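Local coordinates for putative efflux transporter (Bacteroides eggerthii, PDB 4L8J), which probably works as the periplasmic adaptor (membrane-fusion) subunit of a HlyD-family efflux or secretion system, at residues E203-I208 with T213-T218; I167-P172 with A184-E189; K23-M28 with D173-L178. All coordinates share one frame; numbering follows the deposited sequence. Where two conformers were deposited one is given.

All three contacts belong to one six-stranded antiparallel barrel. Contact 1 pairs two neighbouring strands of its wall, contact 2 bridges its interior, and contact 3 joins strand 20-29 to the helix between strands 166-171 and 185-190. The centres of contacts 2 and 3 are about 7 Å apart, and that of contact 1 is about 10 Å from each. Backbone hydrogen bonds tie Ile-215 N to Val-171 O and Val-217 N to Phe-169 O, linking contacts 1 and 2, while Phe-169 also packs on Phe-25 of contact 3. Asp-173 of contact 3 probably accepts the Gly-214 N-H. A PEG molecule, probably from crystallisation, comes within about 4 Å of the Lys-23 side chain, nearest atoms.

Contact 1 of 3, residues E203-I208 with T213-T218; sequences EEYLDI and TGIPVT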
loop_
_atom_site.group_PDB
_atom_site.type_symbol
_atom_site.label_atom_id
_atom_site.label_comp_id
_atom_site.label_asym_id
_atom_site.label_seq_id
_atom_site.Cartn_x
_atom_site.Cartn_y
_atom_site.Cartn_z
ATOM N N GLU A 203 2.819 8.467 -35.073
ATOM C CA GLU A 203 2.818 9.494 -36.085
ATOM C C GLU A 203 2.111 10.710 -35.503
ATOM O O GLU A 203 2.622 11.825 -35.590
ATOM C CB GLU A 203 2.184 9.053 -37.409
ATOM C CG GLU A 203 2.260 10.200 -38.418
ATOM C CD GLU A 203 1.735 9.978 -39.821
ATOM O OE1 GLU A 203 0.560 9.573 -39.965
ATOM O OE2 GLU A 203 2.477 10.293 -40.780
ATOM N N GLU A 204 0.932 10.486 -34.891
ATOM C CA GLU A 204 0.108 11.539 -34.303
ATOM C C GLU A 204 -1.137 10.956 -33.636
ATOM O O GLU A 204 -1.499 9.823 -33.907
ATOM C CB GLU A 204 -0.344 12.549 -35.375
ATOM C CG GLU A 204 -1.236 11.897 -36.425
ATOM C CD GLU A 204 -1.466 12.685 -37.692
ATOM O OE1 GLU A 204 -0.506 13.321 -38.186
ATOM O OE2 GLU A 204 -2.597 12.619 -38.221
ATOM N N TYR A 205 -1.788 11.738 -32.784
ATOM C CA TYR A 205 -3.078 11.362 -32.210
ATOM C C TYR A 205 -3.878 12.622 -31.990
ATOM O O TYR A 205 -3.287 13.666 -31.682
ATOM C CB TYR A 205 -2.995 10.472 -30.951
ATOM C CG TYR A 205 -2.330 11.048 -29.715
ATOM C CD1 TYR A 205 -3.049 11.831 -28.812
ATOM C CD2 TYR A 205 -1.031 10.678 -29.366
ATOM C CE1 TYR A 205 -2.459 12.310 -27.635
ATOM C CE2 TYR A 205 -0.445 11.116 -28.175
ATOM C CZ TYR A 205 -1.155 11.949 -27.323
ATOM O OH TYR A 205 -0.558 12.386 -26.167
ATOM N N LEU A 206 -5.206 12.545 -32.196
ATOM C CA LEU A 206 -6.083 13.693 -31.996
ATOM C C LEU A 206 -6.470 13.761 -30.514
ATOM O O LEU A 206 -7.177 12.873 -30.020
ATOM C CB LEU A 206 -7.322 13.607 -32.909
ATOM C CG LEU A 206 -8.265 14.825 -32.903
ATOM C CD1 LEU A 206 -7.562 16.112 -33.434
ATOM C CD2 LEU A 206 -9.529 14.543 -33.699
ATOM N N ASP A 207 -5.999 14.807 -29.808
ATOM C CA ASP A 207 -6.281 14.959 -28.383
ATOM C C ASP A 207 -7.245 16.115 -28.077
ATOM O O ASP A 207 -6.829 17.258 -27.893
ATOM C CB ASP A 207 -4.962 15.108 -27.582
ATOM C CG ASP A 207 -5.021 15.361 -26.074
ATOM O OD1 ASP A 207 -6.148 15.392 -25.507
ATOM O OD2 ASP A 207 -3.941 15.542 -25.463
ATOM N N ILE A 208 -8.528 15.774 -27.988
ATOM C CA ILE A 208 -9.669 16.579 -27.517
ATOM C C ILE A 208 -10.454 15.643 -26.577
ATOM O O ILE A 208 -11.557 15.201 -26.921
ATOM C CB ILE A 208 -10.590 17.222 -28.611
ATOM C CG1 ILE A 208 -9.859 17.592 -29.925
ATOM C CG2 ILE A 208 -11.363 18.410 -28.017
ATOM C CD1 ILE A 208 -10.736 17.472 -31.222
ATOM N N THR A 213 -15.100 11.038 -27.241
ATOM C CA THR A 213 -15.322 10.197 -28.422
ATOM C C THR A 213 -14.121 9.259 -28.727
ATOM O O THR A 213 -14.055 8.686 -29.815
ATOM C CB THR A 213 -15.658 11.094 -29.641
ATOM O OG1 THR A 213 -14.741 12.193 -29.690
ATOM C CG2 THR A 213 -17.099 11.629 -29.590
ATOM N N GLY A 214 -13.218 9.077 -27.765
ATOM C CA GLY A 214 -12.029 8.247 -27.965
ATOM C C GLY A 214 -10.893 9.047 -28.583
ATOM O O GLY A 214 -11.093 10.171 -29.058
ATOM N N ILE A 215 -9.689 8.493 -28.551
ATOM C CA ILE A 215 -8.498 9.163 -29.085
ATOM C C ILE A 215 -8.046 8.454 -30.362
ATOM O O ILE A 215 -7.441 7.394 -30.261
ATOM C CB ILE A 215 -7.347 9.234 -28.034
ATOM C CG1 ILE A 215 -7.835 9.845 -26.706
ATOM C CG2 ILE A 215 -6.102 10.010 -28.581
ATOM C CD1 ILE A 215 -7.055 9.337 -25.519
ATOM N N PRO A 216 -8.330 9.016 -31.556
ATOM C CA PRO A 216 -7.805 8.402 -32.798
ATOM C C PRO A 216 -6.282 8.577 -32.841
ATOM O O PRO A 216 -5.751 9.684 -32.607
ATOM C CB PRO A 216 -8.516 9.161 -33.942
ATOM C CG PRO A 216 -9.457 10.166 -33.280
ATOM C CD PRO A 216 -9.065 10.272 -31.822
ATOM N N VAL A 217 -5.587 7.462 -33.042
ATOM C CA VAL A 217 -4.127 7.393 -33.061
ATOM C C VAL A 217 -3.678 6.861 -34.416
ATOM O O VAL A 217 -4.241 5.891 -34.906
ATOM C CB VAL A 217 -3.567 6.485 -31.920
ATOM C CG1 VAL A 217 -2.030 6.507 -31.906
ATOM C CG2 VAL A 217 -4.103 6.875 -30.534
ATOM N N THR A 218 -2.600 7.421 -34.959
ATOM C CA THR A 218 -1.954 6.898 -36.159
ATOM C C THR A 218 -0.529 6.521 -35.788
ATOM O O THR A 218 0.174 7.305 -35.163
ATOM C CB THR A 218 -2.026 7.868 -37.352
ATOM O OG1 THR A 218 -3.393 8.168 -37.585
ATOM C CG2 THR A 218 -1.484 7.239 -38.626
HETATM O O HOH W 1 -9.607 13.079 -28.405
#
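Glu-203 and Glu-204 both offer their backbone N-H to the carbonyl oxygen of Thr-218. Glu-203 N is 2.9 Å from Thr-218 O and Glu-204 N is 3.3 Å from it; the two donors arrive over the same face of the carbonyl plane, each tilted out of it. Thr-218 N answers with an almost straight bond to Glu-204 O (2.8 Å, 174° at the hydrogen). The ladder ends with Leu-206 N giving its hydrogen to Pro-216 O at 2.9 Å, and that same oxygen receives a CA-H contact from Tyr-205 CA at 3.2 Å. Glu-203 and Glu-204, both set against Thr-218, make a classic beta bulge. It lies in the hairpin of strands 198-205 and 215-221, which are neighbours in the wall of the six-stranded barrel, consistent with the beta-barrel domain of HlyD-type adaptors.

Apolar contacts follow the non-hydrogen-bonded pair Tyr-205 and Val-217. With CG placed between the backbone N and the carbonyl carbon (chi1 63°), the tyrosine ring runs alongside Ile-215, whose CG2 approaches CD1 of Tyr-205 obliquely at 3.6 Å. Val-217 CG2 meets CB of Tyr-205 at 3.8 Å, at the root of the tyrosine side chain. On the far side of the strand pair, Leu-206 rests its CB on the CD and CG edge of the Pro-216 ring.

Further polar interactions lie at the two ends, through a side chain at one and a water on backbone atoms at the other. Glu-203, its chain extended, lies beside Thr-218 and brings OE1 next to the CG2 methyl; the charge on that oxygen is met by a salt bridge to Arg-166. At the turn, one water accepts the Ile-208 N-H and sits 2.9 Å from Leu-206 O, with a longer, weak link to Gly-214 O.

Contact 2 of 3, residues I167-P172 with A184-E189; sequences IKFTVP and ATFKVE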
loop_
_atom_site.group_PDB
_atom_site.type_symbol
_atom_site.label_atom_id
_atom_site.label_comp_id
_atom_site.label_asym_id
_atom_site.label_seq_id
_atom_site.Cartn_x
_atom_site.Cartn_y
_atom_site.Cartn_z
ATOM N N ILE A 167 -1.177 2.708 -39.539
ATOM C CA ILE A 167 -2.164 1.935 -38.803
ATOM C C ILE A 167 -2.937 2.906 -37.948
ATOM O O ILE A 167 -2.328 3.694 -37.211
ATOM C CB ILE A 167 -1.483 0.822 -37.968
ATOM C CG1 ILE A 167 -0.929 -0.290 -38.885
ATOM C CG2 ILE A 167 -2.434 0.249 -36.872
ATOM C CD1 ILE A 167 0.161 -1.022 -38.341
ATOM N N LYS A 168 -4.275 2.844 -38.037
ATOM C CA LYS A 168 -5.153 3.677 -37.240
ATOM C C LYS A 168 -5.888 2.822 -36.212
ATOM O O LYS A 168 -6.229 1.680 -36.472
ATOM C CB LYS A 168 -6.130 4.475 -38.143
ATOM C CG LYS A 168 -7.277 5.250 -37.432
ATOM C CD LYS A 168 -6.837 6.432 -36.521
ATOM N N PHE A 169 -6.068 3.362 -35.021
ATOM C CA PHE A 169 -6.835 2.744 -33.940
ATOM C C PHE A 169 -7.325 3.846 -33.049
ATOM O O PHE A 169 -6.860 4.981 -33.172
ATOM C CB PHE A 169 -6.040 1.681 -33.165
ATOM C CG PHE A 169 -4.789 2.185 -32.487
ATOM C CD1 PHE A 169 -3.650 2.493 -33.230
ATOM C CD2 PHE A 169 -4.740 2.334 -31.107
ATOM C CE1 PHE A 169 -2.492 2.945 -32.605
ATOM C CE2 PHE A 169 -3.565 2.760 -30.480
ATOM C CZ PHE A 169 -2.458 3.089 -31.235
ATOM N N THR A 170 -8.301 3.545 -32.195
ATOM C CA THR A 170 -8.840 4.537 -31.282
ATOM C C THR A 170 -8.629 4.047 -29.871
ATOM O O THR A 170 -8.937 2.924 -29.517
ATOM C CB THR A 170 -10.318 4.885 -31.581
ATOM O OG1 THR A 170 -10.416 5.352 -32.913
ATOM C CG2 THR A 170 -10.852 5.966 -30.679
ATOM N N VAL A 171 -8.147 4.920 -29.064
ATOM C CA VAL A 171 -7.891 4.605 -27.683
ATOM C C VAL A 171 -9.002 5.220 -26.805
ATOM O O VAL A 171 -9.281 6.412 -26.926
ATOM C CB VAL A 171 -6.474 5.126 -27.329
ATOM C CG1 VAL A 171 -6.219 5.134 -25.816
ATOM C CG2 VAL A 171 -5.420 4.272 -28.030
ATOM N N PRO A 172 -9.584 4.450 -25.866
ATOM C CA PRO A 172 -10.518 5.055 -24.905
ATOM C C PRO A 172 -9.912 6.305 -24.230
ATOM O O PRO A 172 -8.724 6.325 -23.878
ATOM C CB PRO A 172 -10.746 3.927 -23.891
ATOM C CG PRO A 172 -10.528 2.675 -24.654
ATOM C CD PRO A 172 -9.361 3.020 -25.561
ATOM N N ALA A 184 6.519 5.746 -24.150
ATOM C CA ALA A 184 5.479 4.736 -24.423
ATOM C C ALA A 184 5.842 4.040 -25.757
ATOM O O ALA A 184 6.330 4.713 -26.674
ATOM C CB ALA A 184 4.110 5.415 -24.524
ATOM N N THR A 185 5.719 2.713 -25.844
ATOM C CA THR A 185 6.066 1.993 -27.079
ATOM C C THR A 185 4.822 1.356 -27.719
ATOM O O THR A 185 3.832 1.125 -27.039
ATOM C CB THR A 185 7.159 0.920 -26.818
ATOM O OG1 THR A 185 6.635 -0.089 -25.959
ATOM C CG2 THR A 185 8.462 1.513 -26.239
ATOM N N PHE A 186 4.888 1.084 -29.023
ATOM C CA PHE A 186 3.827 0.444 -29.812
ATOM C C PHE A 186 4.415 -0.714 -30.555
ATOM O O PHE A 186 5.406 -0.537 -31.270
ATOM C CB PHE A 186 3.170 1.425 -30.817
ATOM C CG PHE A 186 2.685 2.732 -30.242
ATOM C CD1 PHE A 186 3.553 3.802 -30.075
ATOM C CD2 PHE A 186 1.358 2.892 -29.857
ATOM C CE1 PHE A 186 3.101 5.014 -29.544
ATOM C CE2 PHE A 186 0.901 4.109 -29.342
ATOM C CZ PHE A 186 1.775 5.156 -29.183
ATOM N N LYS A 187 3.820 -1.898 -30.380
ATOM C CA LYS A 187 4.236 -3.120 -31.070
ATOM C C LYS A 187 3.023 -3.674 -31.801
ATOM O O LYS A 187 1.955 -3.815 -31.197
ATOM C CB LYS A 187 4.838 -4.154 -30.097
ATOM C CG LYS A 187 6.019 -3.658 -29.255
ATOM C CD LYS A 187 7.365 -3.759 -29.962
ATOM C CE LYS A 187 8.492 -3.187 -29.127
ATOM N NZ LYS A 187 8.609 -1.716 -29.301
ATOM N N VAL A 188 3.173 -3.935 -33.107
ATOM C CA VAL A 188 2.096 -4.429 -33.967
ATOM C C VAL A 188 2.257 -5.891 -34.324
ATOM O O VAL A 188 3.313 -6.330 -34.772
ATOM C CB VAL A 188 1.989 -3.579 -35.263
ATOM C CG1 VAL A 188 0.917 -4.130 -36.228
ATOM C CG2 VAL A 188 1.713 -2.127 -34.926
ATOM N N GLU A 189 1.157 -6.602 -34.215
ATOM C CA GLU A 189 1.044 -7.975 -34.663
ATOM C C GLU A 189 -0.136 -8.037 -35.651
ATOM O O GLU A 189 -1.261 -7.760 -35.249
ATOM C CB GLU A 189 0.873 -8.931 -33.466
ATOM C CG GLU A 189 1.009 -10.394 -33.890
ATOM C CD GLU A 189 0.662 -11.425 -32.832
ATOM O OE1 GLU A 189 0.005 -11.071 -31.826
ATOM O OE2 GLU A 189 1.038 -12.601 -33.022
#
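Ile-167 and Val-188 reach toward each other tip to tip, and beside them the ring of Phe-169 meets that of Phe-186. The isoleucine sends CG1 off beside its backbone N, opposite the carbonyl carbon (chi1 -71°), and a near-extended second torsion carries CD1 outward to the tip of the chain. There it settles against both methyls of the valine, 3.8 Å from CG1 of Val-188 and 3.9 Å from CG2, touching neither branch in preference. The backbones stay well apart, with the CA atoms of Ile-167 and Val-188 9.1 Å from each other.

The phenylalanines take different rotations. Phe-169 holds CG between its backbone N and carbonyl carbon (chi1 60°), whereas Phe-186 swings CG to the side opposite its carbonyl carbon (chi1 -52°). Each ring thereby extends toward the other strand. Phe-169 CZ lies 4.0 Å from CE2 of Phe-186 and almost as near to its CD2; CE2 comes in at the edge of the Phe-169 ring, close to its plane, while the two side chains cross obliquely.

Strands 166-171 and 185-190 are not sheet neighbours: two strands separate them whichever way round the barrel is followed. The four side chains therefore span its interior, joined there by Ile-219 and Leu-243 from the strands between. All four residues are buried and their side chains are purely hydrocarbon, so across this part of the barrel core they meet by apolar packing alone, while backbone hydrogen bonds to neighbouring strands hold each strand in the wall.

Contact 3 of 3, residues K23-M28 with D173-L178; sequences KDFSGM and DDYLYL
Lys-23 lies across one face of the Tyr-175 ring, and these two residues supply most of the buried surface. CE of Lys-23 stands 4.1 Å from the centroid of the Tyr-175 ring, 28° off its normal, a CH-pi contact. A bend at chi2 (-74°) turns the lysine over the ring, and the extended remainder carries NZ of Lys-23 across to the hydroxyl, where it donates a hydrogen bond to Tyr-175 OH at 3.2 Å. The two side chains cross at roughly a right angle. Nearer its root, Lys-23 packs CG against CD1 of Leu-178 at 3.6 Å.

Tyr-175 occupies the N-cap position of helix 176-180, the short helix linking strands 166-171 and 185-190. With strand 20-29 meeting it here, the arrangement fits the HlyD-family adaptor barrel, in which a short helix covers one end.

Phe-25, two residues further along the same strand, completes the cluster. Its CE1 lies 3.9 Å from CD2 of Tyr-175, each atom near the plane of the other's ring, so the aromatic groups meet edge to edge without stacking. Phe-25 also touches Pro-172 and Leu-243. With an alanine in place of Tyr-175, the Lys-23 ammonium would probably lose its hydroxyl partner and its chain the ring beneath it, and a gap would be likely to open beside the Phe-25 edge. Leu-178, from the first turn of the helix, also packs on Leu-243 of strand 238-246.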
loop_
_atom_site.group_PDB
_atom_site.type_symbol
_atom_site.label_atom_id
_atom_site.label_comp_id
_atom_site.label_asym_id
_atom_site.label_seq_id
_atom_site.Cartn_x
_atom_site.Cartn_y
_atom_site.Cartn_z
ATOM N N LYS A 23 -1.530 -2.449 -22.729
ATOM C CA LYS A 23 -2.877 -2.422 -23.286
ATOM C C LYS A 23 -2.833 -2.883 -24.698
ATOM O O LYS A 23 -1.914 -2.515 -25.434
ATOM C CB LYS A 23 -3.530 -1.012 -23.216
ATOM C CG LYS A 23 -3.705 -0.447 -21.808
ATOM C CD LYS A 23 -4.845 -1.135 -21.023
ATOM C CE LYS A 23 -4.872 -0.622 -19.600
ATOM N NZ LYS A 23 -5.849 -1.353 -18.767
ATOM N N ASP A 24 -3.855 -3.637 -25.102
ATOM C CA ASP A 24 -3.997 -4.129 -26.459
ATOM C C ASP A 24 -5.177 -3.439 -27.114
ATOM O O ASP A 24 -6.237 -3.295 -26.503
ATOM C CB ASP A 24 -4.153 -5.643 -26.488
ATOM C CG ASP A 24 -2.898 -6.391 -26.081
ATOM O OD1 ASP A 24 -1.842 -6.163 -26.703
ATOM O OD2 ASP A 24 -2.976 -7.199 -25.164
ATOM N N PHE A 25 -4.970 -2.988 -28.344
ATOM C CA PHE A 25 -5.992 -2.334 -29.162
ATOM C C PHE A 25 -6.033 -2.975 -30.505
ATOM O O PHE A 25 -5.004 -3.435 -30.999
ATOM C CB PHE A 25 -5.707 -0.819 -29.325
ATOM C CG PHE A 25 -5.494 -0.105 -28.010
ATOM C CD1 PHE A 25 -6.572 0.203 -27.184
ATOM C CD2 PHE A 25 -4.217 0.244 -27.588
ATOM C CE1 PHE A 25 -6.372 0.817 -25.951
ATOM C CE2 PHE A 25 -4.020 0.890 -26.372
ATOM C CZ PHE A 25 -5.101 1.188 -25.567
ATOM N N SER A 26 -7.233 -3.027 -31.093
ATOM C CA SER A 26 -7.483 -3.465 -32.451
ATOM C C SER A 26 -7.399 -2.239 -33.344
ATOM O O SER A 26 -7.953 -1.187 -33.027
ATOM C CB SER A 26 -8.846 -4.150 -32.580
ATOM O OG SER A 26 -8.859 -5.320 -31.785
ATOM N N GLY A 27 -6.700 -2.401 -34.445
ATOM C CA GLY A 27 -6.485 -1.359 -35.423
ATOM C C GLY A 27 -6.586 -1.872 -36.831
ATOM O O GLY A 27 -6.797 -3.071 -37.073
HETATM N N MSE A 28 -6.422 -0.958 -37.761
HETATM C CA MSE A 28 -6.561 -1.265 -39.157
HETATM C C MSE A 28 -5.560 -0.498 -39.967
HETATM O O MSE A 28 -5.263 0.653 -39.656
HETATM C CB MSE A 28 -8.001 -0.904 -39.584
HETATM C CG MSE A 28 -8.363 -1.327 -40.983
HETATM SE SE MSE A 28 -10.223 -0.915 -41.343
HETATM C CE MSE A 28 -11.060 -2.435 -40.421
ATOM N N ASP A 173 -10.724 7.354 -24.077
ATOM C CA ASP A 173 -10.323 8.622 -23.476
ATOM C C ASP A 173 -9.640 8.479 -22.115
ATOM O O ASP A 173 -8.752 9.268 -21.810
ATOM C CB ASP A 173 -11.535 9.556 -23.319
ATOM C CG ASP A 173 -12.100 9.980 -24.642
ATOM O OD1 ASP A 173 -11.506 10.864 -25.275
ATOM O OD2 ASP A 173 -13.134 9.407 -25.059
ATOM N N ASP A 174 -10.059 7.511 -21.294
ATOM C CA ASP A 174 -9.472 7.307 -19.967
ATOM C C ASP A 174 -8.015 6.832 -20.029
ATOM O O ASP A 174 -7.343 6.873 -19.001
ATOM C CB ASP A 174 -10.313 6.308 -19.147
ATOM C CG ASP A 174 -11.569 6.912 -18.510
ATOM O OD1 ASP A 174 -11.843 8.119 -18.742
ATOM O OD2 ASP A 174 -12.285 6.171 -17.801
ATOM N N TYR A 175 -7.534 6.376 -21.204
ATOM C CA TYR A 175 -6.167 5.904 -21.372
ATOM C C TYR A 175 -5.248 6.986 -21.965
ATOM O O TYR A 175 -4.156 6.663 -22.401
ATOM C CB TYR A 175 -6.114 4.619 -22.238
ATOM C CG TYR A 175 -6.760 3.381 -21.645
ATOM C CD1 TYR A 175 -6.931 3.246 -20.270
ATOM C CD2 TYR A 175 -7.163 2.329 -22.455
ATOM C CE1 TYR A 175 -7.554 2.123 -19.721
ATOM C CE2 TYR A 175 -7.761 1.181 -21.915
ATOM C CZ TYR A 175 -7.947 1.081 -20.544
ATOM O OH TYR A 175 -8.535 -0.036 -19.992
ATOM N N LEU A 176 -5.679 8.266 -21.978
ATOM C CA LEU A 176 -4.845 9.366 -22.442
ATOM C C LEU A 176 -3.495 9.410 -21.693
ATOM O O LEU A 176 -2.471 9.671 -22.328
ATOM C CB LEU A 176 -5.571 10.704 -22.288
ATOM C CG LEU A 176 -4.808 11.963 -22.780
ATOM C CD1 LEU A 176 -4.399 11.834 -24.264
ATOM C CD2 LEU A 176 -5.615 13.222 -22.520
ATOM N N TYR A 177 -3.492 9.141 -20.361
ATOM C CA TYR A 177 -2.259 9.151 -19.542
ATOM C C TYR A 177 -1.249 8.109 -20.043
ATOM O O TYR A 177 -0.041 8.341 -19.969
ATOM C CB TYR A 177 -2.576 8.945 -18.052
ATOM C CG TYR A 177 -3.003 7.547 -17.662
ATOM C CD1 TYR A 177 -4.303 7.104 -17.888
ATOM C CD2 TYR A 177 -2.135 6.697 -16.988
ATOM C CE1 TYR A 177 -4.707 5.821 -17.520
ATOM C CE2 TYR A 177 -2.536 5.419 -16.595
ATOM C CZ TYR A 177 -3.820 4.979 -16.877
ATOM O OH TYR A 177 -4.234 3.718 -16.498
ATOM N N LEU A 178 -1.742 6.987 -20.607
ATOM C CA LEU A 178 -0.851 5.962 -21.139
ATOM C C LEU A 178 -0.212 6.442 -22.429
ATOM O O LEU A 178 0.958 6.156 -22.634
ATOM C CB LEU A 178 -1.544 4.590 -21.318
ATOM C CG LEU A 178 -2.094 3.974 -20.009
ATOM C CD1 LEU A 178 -3.010 2.789 -20.287
ATOM C CD2 LEU A 178 -0.981 3.610 -19.041
#